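Local coordinates for 3-methyladenine dna-glycosylase (PDB 2JHN), which belongs to the AlkA-type DNA glycosylases, base-excision repair proteins of the helix-hairpin-helix superfamily, and carries an additional TATA-binding-protein-like domain, at residues A[247-252]-A[265-270]; A[101-105]-A[280-284]; A[200-205]-A[230-235]. The protein carries 1 engineered substitution. All coordinates share one frame. Residue numbers count along the deposited sequence, not the author numbering.

Interaction 1: A[247-252]-A[265-270]; sequences VSRLYF and IARERF
Residues 247-251 form the last turn of helix 241-251, and 265-270 form the end region of helix 259-270. Phe-252 is the first residue to leave helical angles (phi/psi -129/24). The turn over 266-270 widens to a pi type. The two short axes run at 52° and come no closer than 12.8 Å, so large side chains fill the gap. Val-247 and Ile-265 set the register, CA to CA 8.2 Å.

Ile-265 (chi1 and chi2 both m) sits at the centre. Its CG2 lies 3.8 Å from Val-247 CG1 (chi1 t) and 4.2 Å from Tyr-251 CD2. Its CG1 meets the ring edge of Phe-252 (chi1 m) at CE2, 3.7 Å. Tyr-251, one turn after Val-247, takes chi1 m and chi2 -79°, and its ring packs against Ile-265, Arg-269 and Phe-270. Its CE1 lies 3.2 Å from Arg-269 CD and over one face of the guanidinium. Its CE2 is 4.0 Å from Phe-270 CE1. Phe-270 (chi1 -54°) swings its ring edge inward, with CE2 4.4 Å from Val-247 CG2. The extended Arg-269 (m, t, t) forms a salt bridge with Asp-95, which also receives a weak hydrogen bond from Tyr-251 OH. Phe-270 packs edge-to-face on Phe-236. This is apolar packing of two consecutive helices joined by a short connection, in the mainly helical HhH-GPD glycosylase fold.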
# COMPACT_ATOMS: atom_id res chain seq x y z
N VAL A 247 18.72 -2.33 0.44
CA VAL A 247 19.63 -2.03 -0.68
C VAL A 247 21.09 -2.25 -0.27
O VAL A 247 21.90 -2.71 -1.07
CB VAL A 247 19.40 -0.60 -1.26
CG1 VAL A 247 20.49 -0.25 -2.28
CG2 VAL A 247 18.03 -0.50 -1.90
N SER A 248 21.41 -1.90 0.97
CA SER A 248 22.76 -2.10 1.51
C SER A 248 23.12 -3.57 1.64
O SER A 248 24.24 -3.96 1.29
CB SER A 248 22.90 -1.40 2.86
OG SER A 248 22.79 -0.00 2.70
N ARG A 249 22.18 -4.37 2.15
CA ARG A 249 22.32 -5.83 2.29
C ARG A 249 22.48 -6.54 0.95
O ARG A 249 23.30 -7.46 0.82
CB ARG A 249 21.16 -6.41 3.10
CG ARG A 249 21.43 -7.79 3.66
CD ARG A 249 20.79 -8.00 5.02
NE ARG A 249 21.26 -9.24 5.63
CZ ARG A 249 20.70 -10.43 5.40
NH1 ARG A 249 19.65 -10.54 4.60
NH2 ARG A 249 21.19 -11.52 5.99
N LEU A 250 21.73 -6.09 -0.05
CA LEU A 250 21.81 -6.65 -1.39
C LEU A 250 23.09 -6.34 -2.15
O LEU A 250 23.65 -7.22 -2.79
CB LEU A 250 20.62 -6.17 -2.24
CG LEU A 250 19.33 -6.97 -2.13
CD1 LEU A 250 18.27 -6.26 -2.95
CD2 LEU A 250 19.52 -8.41 -2.61
N TYR A 251 23.53 -5.08 -2.09
CA TYR A 251 24.56 -4.59 -2.99
C TYR A 251 25.86 -4.17 -2.33
O TYR A 251 26.87 -3.93 -3.02
CB TYR A 251 24.02 -3.40 -3.80
CG TYR A 251 23.02 -3.78 -4.88
CD1 TYR A 251 23.44 -4.32 -6.11
CD2 TYR A 251 21.66 -3.58 -4.69
CE1 TYR A 251 22.52 -4.65 -7.11
CE2 TYR A 251 20.73 -3.91 -5.68
CZ TYR A 251 21.15 -4.45 -6.88
OH TYR A 251 20.24 -4.77 -7.86
N PHE A 252 25.84 -4.01 -1.01
CA PHE A 252 26.97 -3.43 -0.29
C PHE A 252 27.36 -4.31 0.88
O PHE A 252 27.95 -3.83 1.86
CB PHE A 252 26.65 -1.99 0.18
CG PHE A 252 26.48 -1.00 -0.95
CD1 PHE A 252 27.56 -0.25 -1.40
CD2 PHE A 252 25.23 -0.83 -1.56
CE1 PHE A 252 27.41 0.66 -2.45
CE2 PHE A 252 25.06 0.08 -2.61
CZ PHE A 252 26.15 0.83 -3.05
N ILE A 265 22.00 3.93 -6.86
CA ILE A 265 21.70 2.52 -7.18
C ILE A 265 20.36 2.32 -7.90
O ILE A 265 20.29 1.64 -8.94
CB ILE A 265 21.78 1.60 -5.91
CG1 ILE A 265 23.21 1.11 -5.70
CG2 ILE A 265 20.83 0.36 -6.04
CD1 ILE A 265 23.79 0.35 -6.93
N ALA A 266 19.29 2.90 -7.35
CA ALA A 266 17.98 2.80 -8.00
C ALA A 266 17.98 3.37 -9.42
O ALA A 266 17.41 2.76 -10.33
CB ALA A 266 16.91 3.50 -7.15
N ARG A 267 18.63 4.52 -9.61
CA ARG A 267 18.76 5.09 -10.94
C ARG A 267 19.48 4.15 -11.89
O ARG A 267 19.03 3.92 -13.00
CB ARG A 267 19.50 6.44 -10.90
CG ARG A 267 18.61 7.65 -10.74
CD ARG A 267 19.38 8.96 -11.00
NE ARG A 267 20.63 9.05 -10.25
CZ ARG A 267 20.76 9.51 -9.00
NH1 ARG A 267 19.71 9.95 -8.31
NH2 ARG A 267 21.96 9.54 -8.43
N GLU A 268 20.59 3.58 -11.42
CA GLU A 268 21.44 2.71 -12.24
C GLU A 268 20.85 1.32 -12.51
O GLU A 268 20.99 0.78 -13.62
CB GLU A 268 22.86 2.60 -11.64
CG GLU A 268 23.62 3.95 -11.58
CD GLU A 268 24.94 3.89 -10.80
OE1 GLU A 268 25.08 3.05 -9.88
OE2 GLU A 268 25.84 4.70 -11.10
N ARG A 269 20.19 0.74 -11.50
CA ARG A 269 19.79 -0.66 -11.57
C ARG A 269 18.29 -0.94 -11.64
O ARG A 269 17.88 -2.03 -12.09
CB ARG A 269 20.39 -1.41 -10.36
CG ARG A 269 21.92 -1.45 -10.41
CD ARG A 269 22.49 -2.26 -9.30
NE ARG A 269 23.95 -2.44 -9.43
CZ ARG A 269 24.56 -3.51 -9.95
NH1 ARG A 269 23.89 -4.56 -10.42
NH2 ARG A 269 25.89 -3.54 -9.99
N PHE A 270 17.46 0.00 -11.16
CA PHE A 270 16.02 -0.29 -11.04
C PHE A 270 15.17 0.31 -12.17
O PHE A 270 14.16 -0.27 -12.56
CB PHE A 270 15.45 0.11 -9.67
CG PHE A 270 16.17 -0.47 -8.47
CD1 PHE A 270 17.04 -1.57 -8.58
CD2 PHE A 270 15.94 0.08 -7.22
CE1 PHE A 270 17.69 -2.07 -7.42
CE2 PHE A 270 16.59 -0.41 -6.07
CZ PHE A 270 17.46 -1.50 -6.18

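Interaction 2: A[101-105]-A[280-284]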
# COMPACT_ATOMS: atom_id res chain seq x y z
N LEU A 101 16.23 -11.66 -5.48
CA LEU A 101 14.96 -11.14 -4.90
C LEU A 101 13.74 -11.75 -5.58
O LEU A 101 12.80 -12.18 -4.90
CB LEU A 101 14.88 -9.62 -5.06
CG LEU A 101 15.50 -8.63 -4.11
CD1 LEU A 101 15.06 -7.24 -4.56
CD2 LEU A 101 15.04 -8.89 -2.67
N LYS A 102 13.74 -11.78 -6.91
CA LYS A 102 12.66 -12.37 -7.68
C LYS A 102 12.43 -13.83 -7.28
O LYS A 102 11.29 -14.25 -7.13
CB LYS A 102 12.93 -12.31 -9.18
CG LYS A 102 11.82 -12.98 -10.03
CD LYS A 102 12.15 -12.97 -11.54
CE LYS A 102 13.31 -13.90 -11.89
NZ LYS A 102 12.84 -15.26 -12.32
N ASN A 103 13.51 -14.59 -7.12
CA ASN A 103 13.40 -16.00 -6.78
C ASN A 103 12.97 -16.25 -5.33
O ASN A 103 12.15 -17.15 -5.08
CB ASN A 103 14.70 -16.75 -7.14
CG ASN A 103 14.89 -16.90 -8.66
OD1 ASN A 103 13.91 -17.03 -9.41
ND2 ASN A 103 16.13 -16.88 -9.12
N ARG A 104 13.46 -15.42 -4.41
CA ARG A 104 13.06 -15.52 -3.01
C ARG A 104 11.55 -15.30 -2.86
O ARG A 104 10.91 -16.00 -2.09
CB ARG A 104 13.84 -14.54 -2.11
CG ARG A 104 13.45 -14.64 -0.61
CD ARG A 104 14.43 -13.92 0.33
NE ARG A 104 15.74 -14.58 0.38
CZ ARG A 104 16.03 -15.60 1.19
NH1 ARG A 104 15.11 -16.09 2.03
NH2 ARG A 104 17.25 -16.15 1.14
N PHE A 105 10.99 -14.33 -3.61
CA PHE A 105 9.55 -14.04 -3.53
C PHE A 105 8.84 -14.36 -4.86
O PHE A 105 7.99 -13.60 -5.34
CB PHE A 105 9.32 -12.60 -3.04
CG PHE A 105 10.00 -12.30 -1.73
CD1 PHE A 105 9.55 -12.88 -0.52
CD2 PHE A 105 11.15 -11.49 -1.69
CE1 PHE A 105 10.21 -12.62 0.70
CE2 PHE A 105 11.81 -11.21 -0.49
CZ PHE A 105 11.35 -11.77 0.72
N TYR A 280 9.40 -5.58 -3.37
CA TYR A 280 10.35 -6.70 -3.10
C TYR A 280 11.35 -6.33 -1.99
O TYR A 280 11.68 -7.18 -1.17
CB TYR A 280 11.10 -7.13 -4.38
CG TYR A 280 10.21 -7.92 -5.35
CD1 TYR A 280 9.34 -7.26 -6.21
CD2 TYR A 280 10.25 -9.34 -5.38
CE1 TYR A 280 8.49 -7.97 -7.09
CE2 TYR A 280 9.44 -10.07 -6.29
CZ TYR A 280 8.55 -9.37 -7.13
OH TYR A 280 7.73 -10.05 -7.99
N LEU A 281 11.82 -5.07 -1.97
CA LEU A 281 12.74 -4.60 -0.91
C LEU A 281 12.03 -4.55 0.46
O LEU A 281 12.63 -4.89 1.48
CB LEU A 281 13.35 -3.23 -1.27
CG LEU A 281 14.26 -3.19 -2.50
CD1 LEU A 281 14.67 -1.76 -2.82
CD2 LEU A 281 15.52 -4.08 -2.34
N PHE A 282 10.75 -4.15 0.49
CA PHE A 282 9.99 -4.20 1.75
C PHE A 282 9.90 -5.65 2.26
O PHE A 282 10.10 -5.91 3.44
CB PHE A 282 8.56 -3.66 1.60
CG PHE A 282 8.46 -2.16 1.39
CD1 PHE A 282 9.35 -1.26 2.01
CD2 PHE A 282 7.43 -1.66 0.61
CE1 PHE A 282 9.20 0.16 1.80
CE2 PHE A 282 7.27 -0.28 0.40
CZ PHE A 282 8.17 0.63 1.00
N LEU A 283 9.58 -6.58 1.37
CA LEU A 283 9.50 -7.99 1.78
C LEU A 283 10.85 -8.48 2.31
O LEU A 283 10.90 -9.17 3.32
CB LEU A 283 9.06 -8.87 0.61
CG LEU A 283 7.62 -8.70 0.12
CD1 LEU A 283 7.47 -9.37 -1.24
CD2 LEU A 283 6.67 -9.28 1.15
N TYR A 284 11.92 -8.13 1.61
CA TYR A 284 13.31 -8.51 1.94
C TYR A 284 13.70 -7.97 3.30
O TYR A 284 14.23 -8.69 4.16
CB TYR A 284 14.25 -7.97 0.86
CG TYR A 284 15.64 -8.53 0.92
CD1 TYR A 284 15.89 -9.85 0.56
CD2 TYR A 284 16.70 -7.74 1.32
CE1 TYR A 284 17.17 -10.36 0.60
CE2 TYR A 284 17.99 -8.25 1.36
CZ TYR A 284 18.21 -9.56 0.99
OH TYR A 284 19.48 -10.08 1.05
O HOH W 1 8.76 -12.77 -8.27
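This is a buried helix-to-helix contact in the helical part of the HhH glycosylase fold. It joins the end of helix 96-104 to the C-terminal helix 274-287. The segments are far apart in sequence but adjacent in space: the CA atoms of Leu-101 and Tyr-280 are 6.6 Å apart. The interface is held by apolar and aromatic packing.

Leu-101 and Phe-105, one helical turn apart, supply most of the surface from the first segment. Leu-101 CD1 packs 4.0 Å from Tyr-280 CB and 3.9 Å from Leu-281 CD2. Its other methyl, CD2, lies 3.5 Å from Tyr-284 CD1. Leu-101 and Leu-281 also both touch Leu-250, so helix 241-251 extends the same core.

Phe-105 follows the helix, with phi/psi of -115/45. Its ring lies against the backbone and side chains of the C-terminal helix. Leu-283 CB sits over the ring face, 3.7 Å from the centroid of Phe-105 and 13° off its normal, a CH-pi contact. Phe-105 CE2 lies 3.7 Å from Tyr-284 N and at the edge of the Tyr-284 ring. Nearer the surface, Arg-104 CD lies 4.3 Å from Tyr-284 CD1, and its guanidinium makes a cation-pi contact with Phe-288. The CA-to-CB bond of Lys-102 points away, and its NZ forms a salt bridge with Asp-93.

Tyr-280 OH is hydrogen-bonded to Gly-109 O. It is also tied back to the first segment by water 1, which donates to Tyr-280 OH at 2.9 Å and to Phe-105 O at 3.1 Å.

Interaction 3: A[200-205]-A[230-235]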
# COMPACT_ATOMS: atom_id res chain seq x y z
N LEU A 200 -5.26 13.58 -7.32
CA LEU A 200 -3.80 13.66 -7.14
C LEU A 200 -3.10 12.51 -7.86
O LEU A 200 -1.97 12.67 -8.32
CB LEU A 200 -3.44 13.68 -5.65
CG LEU A 200 -2.03 14.14 -5.26
CD1 LEU A 200 -1.79 15.62 -5.64
CD2 LEU A 200 -1.80 13.91 -3.75
N LYS A 201 -3.77 11.37 -7.95
CA LYS A 201 -3.25 10.21 -8.70
C LYS A 201 -2.87 10.51 -10.14
O LYS A 201 -1.97 9.88 -10.68
CB LYS A 201 -4.28 9.09 -8.73
CG LYS A 201 -4.20 8.20 -7.57
CD LYS A 201 -5.13 7.04 -7.74
CE LYS A 201 -4.37 5.81 -8.14
NZ LYS A 201 -5.35 4.71 -8.32
N GLU A 202 -3.58 11.44 -10.77
CA GLU A 202 -3.39 11.74 -12.19
C GLU A 202 -2.48 12.94 -12.43
O GLU A 202 -2.26 13.31 -13.59
CB GLU A 202 -4.74 12.07 -12.81
CG GLU A 202 -5.91 11.32 -12.26
CD GLU A 202 -6.25 10.11 -13.09
OE1 GLU A 202 -7.13 10.24 -13.97
OE2 GLU A 202 -5.63 9.05 -12.88
N TRP A 203 -2.00 13.57 -11.35
CA TRP A 203 -1.04 14.67 -11.45
C TRP A 203 0.33 14.14 -11.80
O TRP A 203 0.63 12.96 -11.58
CB TRP A 203 -0.91 15.43 -10.12
CG TRP A 203 -2.03 16.37 -9.72
CD1 TRP A 203 -3.35 16.28 -10.03
CD2 TRP A 203 -1.89 17.52 -8.89
NE1 TRP A 203 -4.05 17.32 -9.45
CE2 TRP A 203 -3.17 18.09 -8.75
CE3 TRP A 203 -0.80 18.13 -8.25
CZ2 TRP A 203 -3.40 19.25 -7.98
CZ3 TRP A 203 -1.03 19.29 -7.50
CH2 TRP A 203 -2.32 19.82 -7.36
N GLY A 204 1.18 15.00 -12.33
CA GLY A 204 2.58 14.64 -12.56
C GLY A 204 3.29 14.49 -11.23
O GLY A 204 2.84 15.06 -10.22
N GLU A 205 4.40 13.74 -11.24
CA GLU A 205 5.28 13.51 -10.07
C GLU A 205 5.72 14.78 -9.39
O GLU A 205 5.58 14.91 -8.18
CB GLU A 205 6.55 12.73 -10.47
CG GLU A 205 6.34 11.30 -10.84
CD GLU A 205 7.53 10.70 -11.61
OE1 GLU A 205 8.71 11.07 -11.34
OE2 GLU A 205 7.26 9.84 -12.47
N ALA A 230 0.98 4.94 -2.73
CA ALA A 230 -0.42 5.37 -2.83
C ALA A 230 -0.81 5.86 -4.23
O ALA A 230 -1.93 5.58 -4.69
CB ALA A 230 -0.75 6.44 -1.77
N LEU A 231 0.10 6.55 -4.91
CA LEU A 231 -0.16 7.20 -6.18
C LEU A 231 0.27 6.36 -7.38
O LEU A 231 -0.08 6.68 -8.51
CB LEU A 231 0.49 8.61 -6.24
CG LEU A 231 -0.02 9.62 -5.21
CD1 LEU A 231 0.32 11.04 -5.58
CD2 LEU A 231 -1.55 9.46 -5.01
N GLY A 232 1.02 5.30 -7.13
CA GLY A 232 1.52 4.42 -8.21
C GLY A 232 2.59 5.02 -9.14
O GLY A 232 2.78 4.53 -10.27
N LYS A 233 3.29 6.05 -8.67
CA LYS A 233 4.35 6.70 -9.46
C LYS A 233 5.72 6.13 -9.19
O LYS A 233 6.02 5.68 -8.07
CB LYS A 233 4.40 8.22 -9.22
CG LYS A 233 3.07 8.96 -9.39
CD LYS A 233 2.48 8.87 -10.77
CE LYS A 233 1.33 9.85 -10.92
NZ LYS A 233 0.52 9.54 -12.11
N ASN A 234 6.57 6.16 -10.21
CA ASN A 234 7.90 5.61 -10.11
C ASN A 234 8.87 6.59 -9.43
O ASN A 234 9.80 7.12 -10.06
CB ASN A 234 8.40 5.19 -11.49
CG ASN A 234 9.63 4.30 -11.41
OD1 ASN A 234 9.78 3.52 -10.48
ND2 ASN A 234 10.53 4.43 -12.39
N VAL A 235 8.62 6.83 -8.15
CA VAL A 235 9.42 7.72 -7.34
C VAL A 235 10.00 6.84 -6.24
O VAL A 235 9.27 6.08 -5.59
CB VAL A 235 8.56 8.88 -6.79
CG1 VAL A 235 9.32 9.71 -5.78
CG2 VAL A 235 8.06 9.76 -7.96
O HOH W 2 5.79 7.50 -12.60
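A lysine side chain spans the gap between two loops and ends on a main-chain carbonyl: Lys-233 NZ donates to Lys-201 O at 2.9 Å. The loops flank the helix-hairpin-helix motif. Segment 200-205 leads into its first helix, 205-213, and segment 230-235 leaves its second, 220-229. The contact therefore joins the entry and exit of the motif, at the ends of the two helices remote from the hairpin.

Residues 200-202 end a 3-10 segment, with Trp-203 N hydrogen-bonded to Leu-200 O at 3.2 Å. Gly-204 then takes the N-cap position of helix 205-213. In the other loop, Gly-232 ends the helical angles with positive phi (70°), and the chain becomes extended at Lys-233. The CA-to-CB bond of Lys-233 points toward the other loop. Its CE also lies 3.3 Å from Trp-203 O, and its CB packs 4.0 Å from Glu-205 CG.

Leu-231 fills the apolar part. Its CD1 is 3.9 Å from Leu-200 CG, and its CD2 is 3.9 Å from Lys-201 CG. Leu-200, Lys-201 and Leu-231 all touch Val-118, so helix 118-127 borders this patch. The amino end of Lys-201 forms a salt bridge with Glu-78 on helix 69-80.

Asn-234 is the centre of an inverse gamma turn. Its side chain is hydrogen-bonded to Arg-275 N and Gly-271 O, which ties the loop to the start of helix 274-287. Water 2 accepts from Asn-234 N at 2.8 Å and donates to Glu-205 OE2 at 2.8 Å.

How the interactions relate
From the N terminus, segment 101-105 opens the widest loop, which closes only at 280-284 as interaction 2. Both other contacts fall within it. Interaction 3 comes first, and its short loop holds the helix-hairpin-helix motif. Interaction 1 opens after interaction 3 has closed, so these two lie in series. Their centres are 23 Å apart. Interactions 1 and 2 share one core: Leu-250 CD1 lies 3.6 Å from Leu-281 CD2 and 3.7 Å from Leu-101 CD1. Together they unite helices 96-104, 241-251, 259-270 and 274-287. Interaction 3 joins the loops at the two ends of the motif. It touches neither other contact, though Asn-234 is hydrogen-bonded to Arg-275 of helix 274-287.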